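Local coordinates for protein lipase aflb (Neosartorya fumigata, PDB 6IDY) that probably hydrolyses ester bonds of lipids as an alpha/beta-hydrolase lipase, and carries a bound calcium ion, at residues Thr78-Met84 against Phe317-Val321; Thr360-Tyr366 against Asp407-Glu412; Ala372-Asp376 against Asp385-Leu389. All blocks are in the same frame, centred on the assembly; numbering follows the deposited sequence.

Contact 1 (Thr78-Met84 against Phe317-Val321); sequences TPDFLKM and FDEIV
A first torsion of 82° places CG of E319 between its own backbone N and carbonyl carbon, and a second bend swings the carboxylate across M84. The two side chains meet at about a right angle, M84 CG lying 3.7 Å from E319 OE2. In I320, CG1 stands anti to the carbonyl carbon, and a chi2 of -63° brings CD1 to 3.5 Å from F81 CB; these two side chains run alongside each other, pointing the same way. Packing is tightest at E319 CB, which presses on P79 O at 3.1 Å. T78 covers the outer end: its CG2 lies 3.8 Å from E319 CA, while its OG1 comes up to the edge of the F317 ring. No direct hydrogen bond crosses the contact. One water joins the backbones instead, accepting from F81 N at 3.0 Å and donating to E319 O at 3.2 Å, and D80 CA adds a CH...O contact to that same carbonyl. The first segment is the start of helix 81-90, where D80 is the N-cap and its OD1 accepts from K83 N. The second is the loop after strand 310-314, where an alpha/beta-hydrolase commonly carries its acid residue. Here D318 is the probable acid: OD1 accepts from I320 N, an Asx turn, and from V321 N, which makes it an Asx motif, and OD2 bonds H361 ND1. E319 OE1 accepts from H361 N, while OE2 comes close to the carboxylate of E362. The F81 ring also meets W275 edge to face, I320 touching the same tryptophan, and packs on L415 and L419 of helix 414-424.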
loop_
_atom_site.group_PDB
_atom_site.type_symbol
_atom_site.label_atom_id
_atom_site.label_comp_id
_atom_site.label_asym_id
_atom_site.label_seq_id
_atom_site.Cartn_x
_atom_site.Cartn_y
_atom_site.Cartn_z
ATOM N N THR A 78 2.017 20.442 -4.208
ATOM C CA THR A 78 1.943 18.986 -4.195
ATOM C C THR A 78 1.649 18.512 -5.635
ATOM O O THR A 78 0.639 18.919 -6.211
ATOM C CB THR A 78 0.930 18.503 -3.154
ATOM O OG1 THR A 78 1.338 18.982 -1.873
ATOM C CG2 THR A 78 0.817 16.992 -3.112
ATOM N N PRO A 79 2.554 17.715 -6.257
ATOM C CA PRO A 79 2.296 17.258 -7.637
ATOM C C PRO A 79 1.233 16.155 -7.681
ATOM O O PRO A 79 0.734 15.736 -6.632
ATOM C CB PRO A 79 3.658 16.700 -8.056
ATOM C CG PRO A 79 4.222 16.134 -6.769
ATOM C CD PRO A 79 3.799 17.125 -5.715
ATOM N N ASP A 80 0.892 15.672 -8.885
ATOM C CA ASP A 80 -0.004 14.524 -9.006
ATOM C C ASP A 80 0.892 13.296 -9.242
ATOM O O ASP A 80 2.120 13.443 -9.212
ATOM C CB ASP A 80 -1.066 14.727 -10.105
ATOM C CG ASP A 80 -0.578 14.940 -11.530
ATOM O OD1 ASP A 80 0.653 14.883 -11.760
ATOM O OD2 ASP A 80 -1.428 15.149 -12.418
ATOM N N PHE A 81 0.309 12.104 -9.459
ATOM C CA PHE A 81 1.067 10.873 -9.671
ATOM C C PHE A 81 2.065 10.962 -10.830
ATOM O O PHE A 81 3.236 10.624 -10.636
ATOM C CB PHE A 81 0.135 9.653 -9.840
ATOM C CG PHE A 81 0.823 8.384 -10.314
ATOM C CD1 PHE A 81 1.727 7.714 -9.494
ATOM C CD2 PHE A 81 0.540 7.847 -11.564
ATOM C CE1 PHE A 81 2.344 6.536 -9.924
ATOM C CE2 PHE A 81 1.156 6.667 -11.991
ATOM C CZ PHE A 81 2.056 6.024 -11.171
ATOM N N LEU A 82 1.601 11.410 -12.017
ATOM C CA LEU A 82 2.431 11.513 -13.213
ATOM C C LEU A 82 3.595 12.505 -13.050
ATOM O O LEU A 82 4.720 12.178 -13.439
ATOM C CB LEU A 82 1.592 11.820 -14.480
ATOM C CG LEU A 82 0.538 10.772 -14.901
ATOM C CD1 LEU A 82 -0.296 11.284 -16.073
ATOM C CD2 LEU A 82 1.181 9.437 -15.278
ATOM N N LYS A 83 3.340 13.687 -12.437
ATOM C CA LYS A 83 4.391 14.682 -12.206
ATOM C C LYS A 83 5.415 14.153 -11.217
ATOM O O LYS A 83 6.609 14.247 -11.486
ATOM C CB LYS A 83 3.832 16.042 -11.752
ATOM C CG LYS A 83 4.917 17.118 -11.651
ATOM C CD LYS A 83 4.373 18.473 -11.235
ATOM C CE LYS A 83 5.496 19.464 -11.037
ATOM N NZ LYS A 83 4.998 20.792 -10.593
ATOM N N MET A 84 4.950 13.566 -10.099
ATOM C CA MET A 84 5.823 12.978 -9.081
ATOM C C MET A 84 6.756 11.927 -9.715
ATOM O O MET A 84 7.967 12.021 -9.545
ATOM C CB MET A 84 4.995 12.371 -7.932
ATOM C CG MET A 84 5.830 11.937 -6.741
ATOM S SD MET A 84 6.534 13.315 -5.822
ATOM C CE MET A 84 7.888 12.527 -5.012
ATOM N N PHE A 317 0.843 15.939 2.408
ATOM C CA PHE A 317 1.660 15.937 1.192
ATOM C C PHE A 317 1.469 14.693 0.324
ATOM O O PHE A 317 2.274 14.432 -0.573
ATOM C CB PHE A 317 3.132 16.194 1.546
ATOM C CG PHE A 317 3.289 17.535 2.230
ATOM C CD1 PHE A 317 3.195 18.719 1.504
ATOM C CD2 PHE A 317 3.468 17.615 3.605
ATOM C CE1 PHE A 317 3.284 19.957 2.142
ATOM C CE2 PHE A 317 3.580 18.855 4.243
ATOM C CZ PHE A 317 3.482 20.017 3.509
ATOM N N ASP A 318 0.349 13.976 0.531
ATOM C CA ASP A 318 -0.030 12.817 -0.277
ATOM C C ASP A 318 -0.373 13.336 -1.693
ATOM O O ASP A 318 -1.303 14.124 -1.846
ATOM C CB ASP A 318 -1.251 12.116 0.353
ATOM C CG ASP A 318 -1.530 10.738 -0.199
ATOM O OD1 ASP A 318 -1.575 10.592 -1.442
ATOM O OD2 ASP A 318 -1.727 9.811 0.603
ATOM N N GLU A 319 0.402 12.919 -2.705
ATOM C CA GLU A 319 0.244 13.351 -4.102
ATOM C C GLU A 319 -0.762 12.501 -4.899
ATOM O O GLU A 319 -1.023 12.788 -6.069
ATOM C CB GLU A 319 1.630 13.396 -4.795
ATOM C CG GLU A 319 2.151 12.058 -5.314
ATOM C CD GLU A 319 2.718 11.049 -4.329
ATOM O OE1 GLU A 319 2.576 11.230 -3.097
ATOM O OE2 GLU A 319 3.314 10.059 -4.804
ATOM N N ILE A 320 -1.301 11.449 -4.274
ATOM C CA ILE A 320 -2.224 10.496 -4.901
ATOM C C ILE A 320 -3.648 10.684 -4.401
ATOM O O ILE A 320 -4.589 10.688 -5.195
ATOM C CB ILE A 320 -1.753 9.025 -4.624
ATOM C CG1 ILE A 320 -0.262 8.771 -5.017
ATOM C CG2 ILE A 320 -2.695 7.998 -5.259
ATOM C CD1 ILE A 320 0.131 8.903 -6.421
ATOM N N VAL A 321 -3.795 10.765 -3.078
ATOM C CA VAL A 321 -5.080 10.845 -2.392
ATOM C C VAL A 321 -5.286 12.213 -1.790
ATOM O O VAL A 321 -4.416 12.718 -1.085
ATOM C CB VAL A 321 -5.214 9.720 -1.319
ATOM C CG1 VAL A 321 -6.586 9.746 -0.639
ATOM C CG2 VAL A 321 -4.926 8.339 -1.912
HETATM O O HOH W 1 -2.597 11.792 -8.669
#

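Contact 2 (Thr360-Tyr366 against Asp407-Glu412); sequences THEGVLY and DLLGTE
T360 and E362 flank H361, whose NE2 bonds S233 OG as expected of the histidine in a Ser-His-Asp triad, and with Y366, five residues beyond the histidine, they reach across to helix 405-412. E412 OE2 is the shared acceptor. T360 OG1 donates to it at 2.8 Å on the syn lone pair, and Y366 OH at 2.7 Å from the anti side, somewhat out of the carboxylate plane. T360 OG1 also accepts from G363 N, an ST motif that ties the start of the turn together. The other oxygen, E412 OE1, stands 2.5 Å from E362 OE2; the two carboxylates are turned 65° against each other, and such closeness probably shifts the ionisation of the pair. Y366 reaches E412 because its ring leaves the backbone between N and carbonyl carbon (chi1 56°), slanting past the helix. L408 CG lies over one ring face in a CH-pi contact, 3.8 Å from the Y366 centroid, and G363 O sits over the opposite face. At the ring edge, in plane, T411 CB comes to 3.6 Å from Y366 CD2. The ring is thus held on both faces, along an edge and at its hydroxyl. T411 CG2 wedges between the ring and the turn, 3.3 Å from E362 O, with L365 CD1 beside it. The threonine hydroxyl points back into its own helix, donating to D407 O, and has a second partner in N180. Helix 63-73 packs on Y366 and L408 through I70, helix 81-90 meets T360, E362 and E412 through M84, and W232 of strand 227-232 touches E362 and L365 from the central sheet.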
loop_
_atom_site.group_PDB
_atom_site.type_symbol
_atom_site.label_atom_id
_atom_site.label_comp_id
_atom_site.label_asym_id
_atom_site.label_seq_id
_atom_site.Cartn_x
_atom_site.Cartn_y
_atom_site.Cartn_z
ATOM N N THR A 360 5.272 11.880 1.186
ATOM C CA THR A 360 4.394 11.524 0.073
ATOM C C THR A 360 3.477 10.343 0.459
ATOM O O THR A 360 3.565 9.820 1.574
ATOM C CB THR A 360 5.268 11.165 -1.127
ATOM O OG1 THR A 360 6.162 10.132 -0.719
ATOM C CG2 THR A 360 6.067 12.353 -1.667
ATOM N N HIS A 361 2.609 9.927 -0.472
ATOM C CA HIS A 361 1.703 8.790 -0.317
ATOM C C HIS A 361 2.539 7.557 0.058
ATOM O O HIS A 361 2.230 6.883 1.040
ATOM C CB HIS A 361 0.968 8.573 -1.645
ATOM C CG HIS A 361 -0.046 7.476 -1.634
ATOM N ND1 HIS A 361 -1.231 7.592 -0.928
ATOM C CD2 HIS A 361 -0.053 6.308 -2.311
ATOM C CE1 HIS A 361 -1.902 6.479 -1.172
ATOM N NE2 HIS A 361 -1.237 5.685 -2.007
ATOM N N GLU A 362 3.629 7.314 -0.701
ATOM C CA GLU A 362 4.612 6.243 -0.486
ATOM C C GLU A 362 5.529 6.563 0.697
ATOM O O GLU A 362 5.897 5.657 1.432
ATOM C CB GLU A 362 5.423 5.926 -1.774
ATOM C CG GLU A 362 6.271 7.060 -2.365
ATOM C CD GLU A 362 5.562 8.184 -3.109
ATOM O OE1 GLU A 362 4.324 8.109 -3.271
ATOM O OE2 GLU A 362 6.243 9.150 -3.519
ATOM N N GLY A 363 5.834 7.849 0.892
ATOM C CA GLY A 363 6.698 8.356 1.959
ATOM C C GLY A 363 6.282 8.036 3.378
ATOM O O GLY A 363 7.139 7.941 4.256
ATOM N N VAL A 364 4.972 7.850 3.625
ATOM C CA VAL A 364 4.479 7.501 4.967
ATOM C C VAL A 364 5.053 6.116 5.400
ATOM O O VAL A 364 5.270 5.893 6.593
ATOM C CB VAL A 364 2.928 7.633 5.117
ATOM C CG1 VAL A 364 2.489 7.444 6.574
ATOM C CG2 VAL A 364 2.442 8.985 4.609
ATOM N N LEU A 365 5.403 5.240 4.419
ATOM C CA LEU A 365 6.022 3.927 4.682
ATOM C C LEU A 365 7.389 4.043 5.388
ATOM O O LEU A 365 7.810 3.104 6.071
ATOM C CB LEU A 365 6.164 3.109 3.390
ATOM C CG LEU A 365 4.868 2.648 2.712
ATOM C CD1 LEU A 365 5.134 2.238 1.267
ATOM C CD2 LEU A 365 4.196 1.521 3.503
ATOM N N TYR A 366 8.083 5.180 5.212
ATOM C CA TYR A 366 9.373 5.400 5.863
ATOM C C TYR A 366 9.302 6.529 6.904
ATOM O O TYR A 366 10.339 7.027 7.336
ATOM C CB TYR A 366 10.529 5.588 4.847
ATOM C CG TYR A 366 10.355 6.693 3.820
ATOM C CD1 TYR A 366 10.402 8.035 4.193
ATOM C CD2 TYR A 366 10.245 6.399 2.466
ATOM C CE1 TYR A 366 10.275 9.053 3.249
ATOM C CE2 TYR A 366 10.128 7.408 1.511
ATOM C CZ TYR A 366 10.153 8.735 1.907
ATOM O OH TYR A 366 10.013 9.732 0.972
ATOM N N ASP A 407 16.415 2.805 1.751
ATOM C CA ASP A 407 15.018 2.496 2.063
ATOM C C ASP A 407 14.111 3.650 1.619
ATOM O O ASP A 407 13.091 3.396 0.987
ATOM C CB ASP A 407 14.861 2.192 3.556
ATOM C CG ASP A 407 15.639 0.968 4.002
ATOM O OD1 ASP A 407 15.445 -0.108 3.400
ATOM O OD2 ASP A 407 16.427 1.083 4.962
ATOM N N LEU A 408 14.521 4.913 1.892
ATOM C CA LEU A 408 13.820 6.130 1.472
ATOM C C LEU A 408 13.782 6.164 -0.071
ATOM O O LEU A 408 12.707 6.317 -0.653
ATOM C CB LEU A 408 14.566 7.382 2.014
ATOM C CG LEU A 408 13.848 8.757 2.012
ATOM C CD1 LEU A 408 14.630 9.750 2.812
ATOM C CD2 LEU A 408 13.680 9.334 0.609
ATOM N N LEU A 409 14.959 6.014 -0.719
ATOM C CA LEU A 409 15.094 6.051 -2.183
ATOM C C LEU A 409 14.331 4.941 -2.887
ATOM O O LEU A 409 13.631 5.208 -3.861
ATOM C CB LEU A 409 16.568 6.073 -2.628
ATOM C CG LEU A 409 17.492 7.120 -1.971
ATOM C CD1 LEU A 409 18.932 6.951 -2.435
ATOM C CD2 LEU A 409 17.006 8.543 -2.213
ATOM N N GLY A 410 14.456 3.719 -2.375
ATOM C CA GLY A 410 13.782 2.544 -2.910
ATOM C C GLY A 410 12.272 2.642 -2.843
ATOM O O GLY A 410 11.591 2.273 -3.804
ATOM N N THR A 411 11.737 3.156 -1.714
ATOM C CA THR A 411 10.292 3.373 -1.516
ATOM C C THR A 411 9.769 4.385 -2.547
ATOM O O THR A 411 8.695 4.197 -3.103
ATOM C CB THR A 411 10.001 3.790 -0.069
ATOM O OG1 THR A 411 10.454 2.760 0.811
ATOM C CG2 THR A 411 8.520 4.075 0.188
ATOM N N GLU A 412 10.536 5.444 -2.809
ATOM C CA GLU A 412 10.189 6.459 -3.802
ATOM C C GLU A 412 10.214 5.881 -5.222
ATOM O O GLU A 412 9.337 6.199 -6.028
ATOM C CB GLU A 412 11.123 7.687 -3.680
ATOM C CG GLU A 412 10.750 8.611 -2.524
ATOM C CD GLU A 412 9.301 9.067 -2.491
ATOM O OE1 GLU A 412 8.717 9.263 -3.578
ATOM O OE2 GLU A 412 8.747 9.234 -1.382
#

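Contact 3 (Ala372-Asp376 against Asp385-Leu389); sequences ALAVD and DPSRL
D376 and R388 form the tight, polar part of this contact, a side-on salt bridge in which two guanidinium nitrogens each take one carboxylate oxygen. R388 NE donates almost straight to D376 OD1 at 2.9 Å, on the syn lone pair and in the guanidinium plane, while R388 NH2 reaches D376 OD2 at 2.8 Å. The two flat groups are nearly coplanar, 27° apart. D376 OD2 is gripped a second time by D385 N, at 2.7 Å, the backbone donor coming from the opposite face of the carboxylate plane. With CG anti to the backbone N (chi1 179°), D376 extends straight out of its helix to meet these three N-H groups, which satisfy a buried acid; R388 comes to it from the exposed rim. D385 CB lies against one face of the R388 guanidinium, helping to fix its rotation. The apolar part is less close. L389 spreads its two methyls over the helix, CD1 at 3.8 Å from A372 CB and CD2 at 3.6 Å from A372 O. L373 CD2 reaches P386 CD at 3.9 Å and also touches L389 CD1. Toward solvent the second segment holds itself together: exposed S387 folds back, its N bonding D385 OD1 in an Asx turn at the start of a short 3-10 segment, and its OG adding a second bond from the same face of that carboxylate. The R388 side chain lies about 7 Å from the bound calcium ion and touches H380, one of its ligands. The contact packs helix 368-379 against the loop leading to helix 391-396, while L373 and P386 both lean on N344 of the edge strand 341-345.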
loop_
_atom_site.group_PDB
_atom_site.type_symbol
_atom_site.label_atom_id
_atom_site.label_comp_id
_atom_site.label_asym_id
_atom_site.label_seq_id
_atom_site.Cartn_x
_atom_site.Cartn_y
_atom_site.Cartn_z
ATOM N N ALA A 372 6.636 4.302 14.791
ATOM C CA ALA A 372 6.433 4.368 16.238
ATOM C C ALA A 372 4.981 4.017 16.593
ATOM O O ALA A 372 4.746 3.325 17.581
ATOM C CB ALA A 372 6.799 5.748 16.759
ATOM N N LEU A 373 4.017 4.434 15.747
ATOM C CA LEU A 373 2.605 4.113 15.948
ATOM C C LEU A 373 2.325 2.646 15.663
ATOM O O LEU A 373 1.535 2.037 16.382
ATOM C CB LEU A 373 1.700 5.016 15.100
ATOM C CG LEU A 373 1.538 6.452 15.599
ATOM C CD1 LEU A 373 1.087 7.341 14.485
ATOM C CD2 LEU A 373 0.611 6.537 16.824
ATOM N N ALA A 374 2.985 2.074 14.631
ATOM C CA ALA A 374 2.837 0.660 14.278
ATOM C C ALA A 374 3.324 -0.222 15.442
ATOM O O ALA A 374 2.631 -1.157 15.821
ATOM C CB ALA A 374 3.618 0.348 13.008
ATOM N N VAL A 375 4.490 0.118 16.027
ATOM C CA VAL A 375 5.126 -0.575 17.156
ATOM C C VAL A 375 4.231 -0.461 18.395
ATOM O O VAL A 375 3.950 -1.471 19.043
ATOM C CB VAL A 375 6.577 -0.062 17.397
ATOM C CG1 VAL A 375 7.165 -0.592 18.706
ATOM C CG2 VAL A 375 7.476 -0.420 16.227
ATOM N N ASP A 376 3.744 0.754 18.687
ATOM C CA ASP A 376 2.846 1.000 19.813
ATOM C C ASP A 376 1.517 0.226 19.668
ATOM O O ASP A 376 1.034 -0.320 20.661
ATOM C CB ASP A 376 2.612 2.505 20.006
ATOM C CG ASP A 376 1.665 2.815 21.136
ATOM O OD1 ASP A 376 2.126 2.866 22.301
ATOM O OD2 ASP A 376 0.466 2.977 20.864
ATOM N N ASP A 385 -1.347 4.746 19.869
ATOM C CA ASP A 385 -1.719 5.952 20.594
ATOM C C ASP A 385 -0.536 6.921 20.659
ATOM O O ASP A 385 0.455 6.606 21.328
ATOM C CB ASP A 385 -2.209 5.582 22.010
ATOM C CG ASP A 385 -2.888 6.692 22.803
ATOM O OD1 ASP A 385 -2.722 7.877 22.440
ATOM O OD2 ASP A 385 -3.579 6.374 23.785
ATOM N N PRO A 386 -0.624 8.112 20.004
ATOM C CA PRO A 386 0.507 9.059 20.052
ATOM C C PRO A 386 0.830 9.598 21.449
ATOM O O PRO A 386 1.972 10.012 21.690
ATOM C CB PRO A 386 0.104 10.171 19.079
ATOM C CG PRO A 386 -1.362 10.059 18.935
ATOM C CD PRO A 386 -1.726 8.622 19.158
ATOM N N SER A 387 -0.153 9.556 22.381
ATOM C CA SER A 387 0.037 10.020 23.761
ATOM C C SER A 387 0.963 9.092 24.572
ATOM O O SER A 387 1.473 9.510 25.612
ATOM C CB SER A 387 -1.305 10.218 24.464
ATOM O OG SER A 387 -1.896 8.985 24.835
ATOM N N ARG A 388 1.194 7.848 24.087
ATOM C CA ARG A 388 2.083 6.869 24.731
ATOM C C ARG A 388 3.499 6.969 24.179
ATOM O O ARG A 388 4.398 6.276 24.656
ATOM C CB ARG A 388 1.565 5.440 24.532
ATOM C CG ARG A 388 0.376 5.058 25.406
ATOM C CD ARG A 388 0.174 3.551 25.425
ATOM N NE ARG A 388 -0.163 3.016 24.099
ATOM C CZ ARG A 388 -1.362 2.566 23.746
ATOM N NH1 ARG A 388 -2.363 2.567 24.617
ATOM N NH2 ARG A 388 -1.569 2.102 22.524
ATOM N N LEU A 389 3.704 7.821 23.172
ATOM C CA LEU A 389 5.010 7.990 22.538
ATOM C C LEU A 389 5.756 9.213 23.047
ATOM O O LEU A 389 5.135 10.202 23.440
ATOM C CB LEU A 389 4.860 8.092 21.001
ATOM C CG LEU A 389 4.185 6.935 20.252
ATOM C CD1 LEU A 389 3.985 7.293 18.787
ATOM C CD2 LEU A 389 4.988 5.645 20.364
#

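Along the chain, contact 1 closes before contact 2 opens, and contact 3 falls within the 40 residues that separate the two segments of contact 2. Contacts 1 and 2 have centres about 13 Å apart and touch directly: the loop after strand 310-314 and the turn before helix 368-379 bring a probable acid and histidine together, while helices 81-90 and 405-412 pack behind them. Contact 3 stands aside, its centre about 27 Å from that of contact 1 and about 20 Å from that of contact 2, beside strand 341-345 and the calcium ion. Helix 368-379, which follows the histidine turn, thus leads from the probable active site to the metal site.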